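Local coordinates for DNA repair protein RAD2 (Saccharomyces cerevisiae, PDB 4Q0W), which cuts damaged DNA as a magnesium-dependent, single-strand endonuclease of the XPG/RAD2 family, making an incision essential to excision repair, at residues A237-S242 / I257-E262; T167-M170 / A174-A177. All coordinates share one frame; numbering follows the deposited sequence.

Contact 1 (A237-S242 / I257-E262); sequences AQLLGS and IEVIAE
Leu239 lays its CD1 methyl against the isopropyl group of Val259, with Leu239 CD1 3.9 Å from Val259 CG1 and 4.0 Å from Val259 CB. The same methyl faces the end of Ile260, where Leu239 CD1 and Ile260 CD1 lie 4.2 Å apart. One branch of the leucine thus meets two consecutive residues of helix 253-263. The backbones stay well separated: the nearest pair of CA atoms, Leu239 CA and Val259 CA, is 9.0 Å apart, and side chains alone span the distance. All three point their CB atoms at the opposing segment. On Val259 the branch that touches is CG1, anti to the backbone N (chi1 165°).

Leu266 of helix 266-278 packs on both Leu239 and Ile260, and Phe269 of the same helix on Val259, so the pair sits within a three-helix apolar cluster. Helix 230-240 ends at Leu240, and Gly241 leaves it with positive phi (97°), its N bonded to Ala237 O at 2.7 Å. The two helices are consistent with the helix-two-turn-helix (H2TH) motif of FEN1/XPG nucleases, which binds potassium and DNA. A potassium ion lies about 7 Å from the side chain of Leu239, and the nearest atom of the bound DNA about 5 Å from the contact. Built of aliphatic carbons alone and buried, the contact holds the two segments by dispersion and the exclusion of water, with no polar group engaged across it.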
loop_
_atom_site.group_PDB
_atom_site.type_symbol
_atom_site.label_atom_id
_atom_site.label_comp_id
_atom_site.label_asym_id
_atom_site.label_seq_id
_atom_site.Cartn_x
_atom_site.Cartn_y
_atom_site.Cartn_z
ATOM N N ALA A 237 -14.617 4.066 -14.535
ATOM C CA ALA A 237 -13.946 5.361 -14.420
ATOM C C ALA A 237 -14.529 6.139 -13.235
ATOM O O ALA A 237 -13.805 6.808 -12.485
ATOM C CB ALA A 237 -14.084 6.147 -15.705
ATOM N N GLN A 238 -15.840 6.020 -13.044
ATOM C CA GLN A 238 -16.508 6.751 -11.966
ATOM C C GLN A 238 -16.281 6.162 -10.578
ATOM O O GLN A 238 -16.710 6.737 -9.571
ATOM C CB GLN A 238 -18.002 6.878 -12.272
ATOM C CG GLN A 238 -18.240 7.785 -13.468
ATOM C CD GLN A 238 -19.628 7.658 -14.024
ATOM O OE1 GLN A 238 -20.583 8.205 -13.469
ATOM N NE2 GLN A 238 -19.757 6.930 -15.129
ATOM N N LEU A 239 -15.615 5.015 -10.513
ATOM C CA LEU A 239 -15.200 4.482 -9.218
ATOM C C LEU A 239 -13.714 4.787 -8.998
ATOM O O LEU A 239 -13.304 5.270 -7.930
ATOM C CB LEU A 239 -15.449 2.970 -9.153
ATOM C CG LEU A 239 -16.912 2.560 -9.297
ATOM C CD1 LEU A 239 -17.039 1.043 -9.397
ATOM C CD2 LEU A 239 -17.765 3.124 -8.154
ATOM N N LEU A 240 -12.928 4.504 -10.031
ATOM C CA LEU A 240 -11.472 4.587 -9.986
ATOM C C LEU A 240 -10.973 6.024 -10.102
ATOM O O LEU A 240 -9.935 6.376 -9.526
ATOM C CB LEU A 240 -10.878 3.758 -11.130
ATOM C CG LEU A 240 -11.108 2.250 -11.013
ATOM C CD1 LEU A 240 -10.716 1.537 -12.299
ATOM C CD2 LEU A 240 -10.287 1.744 -9.835
ATOM N N GLY A 241 -11.709 6.845 -10.848
ATOM C CA GLY A 241 -11.265 8.196 -11.160
ATOM C C GLY A 241 -10.596 8.273 -12.527
ATOM O O GLY A 241 -9.932 7.322 -12.958
ATOM N N SER A 242 -10.763 9.410 -13.208
ATOM C CA SER A 242 -10.092 9.664 -14.478
ATOM C C SER A 242 -10.055 11.170 -14.654
ATOM O O SER A 242 -10.344 11.910 -13.713
ATOM C CB SER A 242 -10.869 9.055 -15.641
ATOM O OG SER A 242 -12.098 9.758 -15.848
ATOM N N ILE A 257 -13.869 -3.410 -9.529
ATOM C CA ILE A 257 -14.260 -4.574 -10.318
ATOM C C ILE A 257 -15.351 -5.366 -9.585
ATOM O O ILE A 257 -16.320 -5.804 -10.206
ATOM C CB ILE A 257 -13.049 -5.486 -10.641
ATOM C CG1 ILE A 257 -12.160 -4.825 -11.685
ATOM C CG2 ILE A 257 -13.506 -6.845 -11.200
ATOM C CD1 ILE A 257 -12.861 -4.629 -13.022
ATOM N N GLU A 258 -15.207 -5.527 -8.269
ATOM C CA GLU A 258 -16.207 -6.257 -7.488
ATOM C C GLU A 258 -17.579 -5.591 -7.576
ATOM O O GLU A 258 -18.597 -6.269 -7.759
ATOM C CB GLU A 258 -15.781 -6.373 -6.024
ATOM C CG GLU A 258 -14.671 -7.384 -5.779
ATOM C CD GLU A 258 -14.131 -7.331 -4.357
ATOM O OE1 GLU A 258 -14.617 -6.494 -3.557
ATOM O OE2 GLU A 258 -13.218 -8.124 -4.043
ATOM N N VAL A 259 -17.606 -4.263 -7.447
ATOM C CA VAL A 259 -18.859 -3.517 -7.548
ATOM C C VAL A 259 -19.576 -3.764 -8.885
ATOM O O VAL A 259 -20.787 -4.033 -8.930
ATOM C CB VAL A 259 -18.623 -2.003 -7.343
ATOM C CG1 VAL A 259 -19.824 -1.196 -7.816
ATOM C CG2 VAL A 259 -18.315 -1.706 -5.879
ATOM N N ILE A 260 -18.834 -3.678 -9.980
ATOM C CA ILE A 260 -19.441 -3.881 -11.293
ATOM C C ILE A 260 -19.927 -5.327 -11.433
ATOM O O ILE A 260 -21.011 -5.579 -11.952
ATOM C CB ILE A 260 -18.455 -3.538 -12.424
ATOM C CG1 ILE A 260 -18.031 -2.077 -12.322
ATOM C CG2 ILE A 260 -19.063 -3.827 -13.796
ATOM C CD1 ILE A 260 -19.194 -1.092 -12.339
ATOM N N ALA A 261 -19.130 -6.275 -10.951
ATOM C CA ALA A 261 -19.500 -7.688 -11.028
ATOM C C ALA A 261 -20.748 -7.995 -10.197
ATOM O O ALA A 261 -21.659 -8.685 -10.657
ATOM C CB ALA A 261 -18.331 -8.571 -10.586
ATOM N N GLU A 262 -20.793 -7.476 -8.976
ATOM C CA GLU A 262 -21.886 -7.814 -8.073
ATOM C C GLU A 262 -23.183 -7.057 -8.367
ATOM O O GLU A 262 -24.257 -7.620 -8.210
ATOM C CB GLU A 262 -21.466 -7.633 -6.615
ATOM C CG GLU A 262 -22.029 -8.701 -5.663
ATOM C CD GLU A 262 -21.325 -10.050 -5.792
ATOM O OE1 GLU A 262 -21.254 -10.782 -4.780
ATOM O OE2 GLU A 262 -20.838 -10.380 -6.898
#

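Contact 2 (T167-M170 / A174-A177)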
loop_
_atom_site.group_PDB
_atom_site.type_symbol
_atom_site.label_atom_id
_atom_site.label_comp_id
_atom_site.label_asym_id
_atom_site.label_seq_id
_atom_site.Cartn_x
_atom_site.Cartn_y
_atom_site.Cartn_z
ATOM N N THR A 167 -5.025 18.150 -35.894
ATOM C CA THR A 167 -5.256 18.581 -34.526
ATOM C C THR A 167 -6.701 18.243 -34.219
ATOM O O THR A 167 -7.604 18.679 -34.932
ATOM C CB THR A 167 -4.997 20.080 -34.353
ATOM O OG1 THR A 167 -3.657 20.368 -34.762
ATOM C CG2 THR A 167 -5.163 20.500 -32.888
ATOM N N ALA A 168 -6.911 17.420 -33.192
ATOM C CA ALA A 168 -8.256 17.082 -32.740
ATOM C C ALA A 168 -8.951 18.348 -32.257
ATOM O O ALA A 168 -8.298 19.222 -31.701
ATOM C CB ALA A 168 -8.190 16.070 -31.605
ATOM N N PRO A 169 -10.276 18.436 -32.455
ATOM C CA PRO A 169 -11.068 19.534 -31.887
ATOM C C PRO A 169 -10.807 19.636 -30.388
ATOM O O PRO A 169 -10.620 20.737 -29.859
ATOM C CB PRO A 169 -12.511 19.085 -32.132
ATOM C CG PRO A 169 -12.435 18.205 -33.331
ATOM C CD PRO A 169 -11.103 17.505 -33.250
ATOM N N MET A 170 -10.766 18.482 -29.720
ATOM C CA MET A 170 -10.504 18.432 -28.287
ATOM C C MET A 170 -9.415 17.406 -27.958
ATOM O O MET A 170 -8.238 17.649 -28.231
ATOM C CB MET A 170 -11.800 18.156 -27.515
ATOM C CG MET A 170 -12.745 19.358 -27.472
ATOM S SD MET A 170 -12.163 20.603 -26.284
ATOM C CE MET A 170 -13.358 21.919 -26.576
ATOM N N ALA A 174 -9.589 10.662 -28.187
ATOM C CA ALA A 174 -10.944 10.541 -28.719
ATOM C C ALA A 174 -10.905 10.560 -30.240
ATOM O O ALA A 174 -11.549 9.745 -30.903
ATOM C CB ALA A 174 -11.849 11.652 -28.185
ATOM N N GLN A 175 -10.147 11.495 -30.793
ATOM C CA GLN A 175 -10.028 11.587 -32.247
ATOM C C GLN A 175 -9.379 10.329 -32.825
ATOM O O GLN A 175 -9.791 9.849 -33.887
ATOM C CB GLN A 175 -9.234 12.826 -32.648
ATOM C CG GLN A 175 -9.120 13.012 -34.168
ATOM C CD GLN A 175 -10.435 13.447 -34.785
ATOM O OE1 GLN A 175 -11.007 14.470 -34.388
ATOM N NE2 GLN A 175 -10.931 12.672 -35.743
ATOM N N CYS A 176 -8.387 9.774 -32.127
ATOM C CA CYS A 176 -7.767 8.520 -32.591
ATOM C C CYS A 176 -8.805 7.402 -32.702
ATOM O O CYS A 176 -8.863 6.693 -33.709
ATOM C CB CYS A 176 -6.622 8.079 -31.670
ATOM S SG CYS A 176 -5.132 9.142 -31.726
ATOM N N ALA A 177 -9.634 7.257 -31.670
ATOM C CA ALA A 177 -10.679 6.223 -31.672
ATOM C C ALA A 177 -11.621 6.404 -32.865
ATOM O O ALA A 177 -12.060 5.427 -33.488
ATOM C CB ALA A 177 -11.465 6.254 -30.351
#
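Ala168 and Gln175 meet through their first side-chain carbons, Ala168 CB lying 3.6 Å from Gln175 CB. The two CA-CB bonds point at each other across the turn that leads from strand 165-167 into helix 172-181. The nearest backbone pair, Ala168 CA and Gln175 CA, is 5.8 Å apart, a close approach that the small alanine methyl permits.

The glutamine reaches further by folding its chain. CG stands anti to the backbone N (chi1 -178°), which keeps it alongside the alanine, with Gln175 CG 4.1 Å from Ala168 CB. At the next bond the chain bends (chi2 72°), and the amide turns toward the proline. Its oxygen comes to the ring at CD: Gln175 OE1 is 3.2 Å from Pro169 CD, whereas Pro169 CG is more distant at 4.1 Å. The side chains of Pro169 and Gln175 cross at about a right angle. This oxygen has a stronger partner elsewhere, the backbone N of Asp323, which donates it a hydrogen bond. That bond would help fix the rotation of the amide, and the close proline carbon lies beside an oxygen already engaged.

Val74 of the neighbouring strand 70-75 packs on Gln175, and a backbone hydrogen bond joins Ala168 to Phe75. The methyl of Ala168 lies about 6 Å from the side chains of Asp76 and Glu171, both magnesium ligands by similarity, so this turn borders the probable metal site. Chemically, the contact is an aliphatic fit along the glutamine stem, while its amide oxygen, buried with the residue, is satisfied by a main-chain donor from outside the turn.

Overall arrangement
Following the chain from the N terminus, contact 2 comes first: it closes a short turn of three intervening residues between the loop after edge strand 165-167 of the mixed sheet and helix 172-181. The chain then runs through strands 187-189, 202-205 and 213-218 before helix 230-240 opens contact 1, which closes a longer, 14-residue connection to helix 253-263. The two loops follow in series, neither nested nor crossing. The centres of contacts 1 and 2 are about 26 Å apart, and the two do not touch. Both belong to the I-domain, contact 2 tying a helix to the loop that leaves the edge strand, beside the probable metal site, contact 1 pairing helices near the bound DNA.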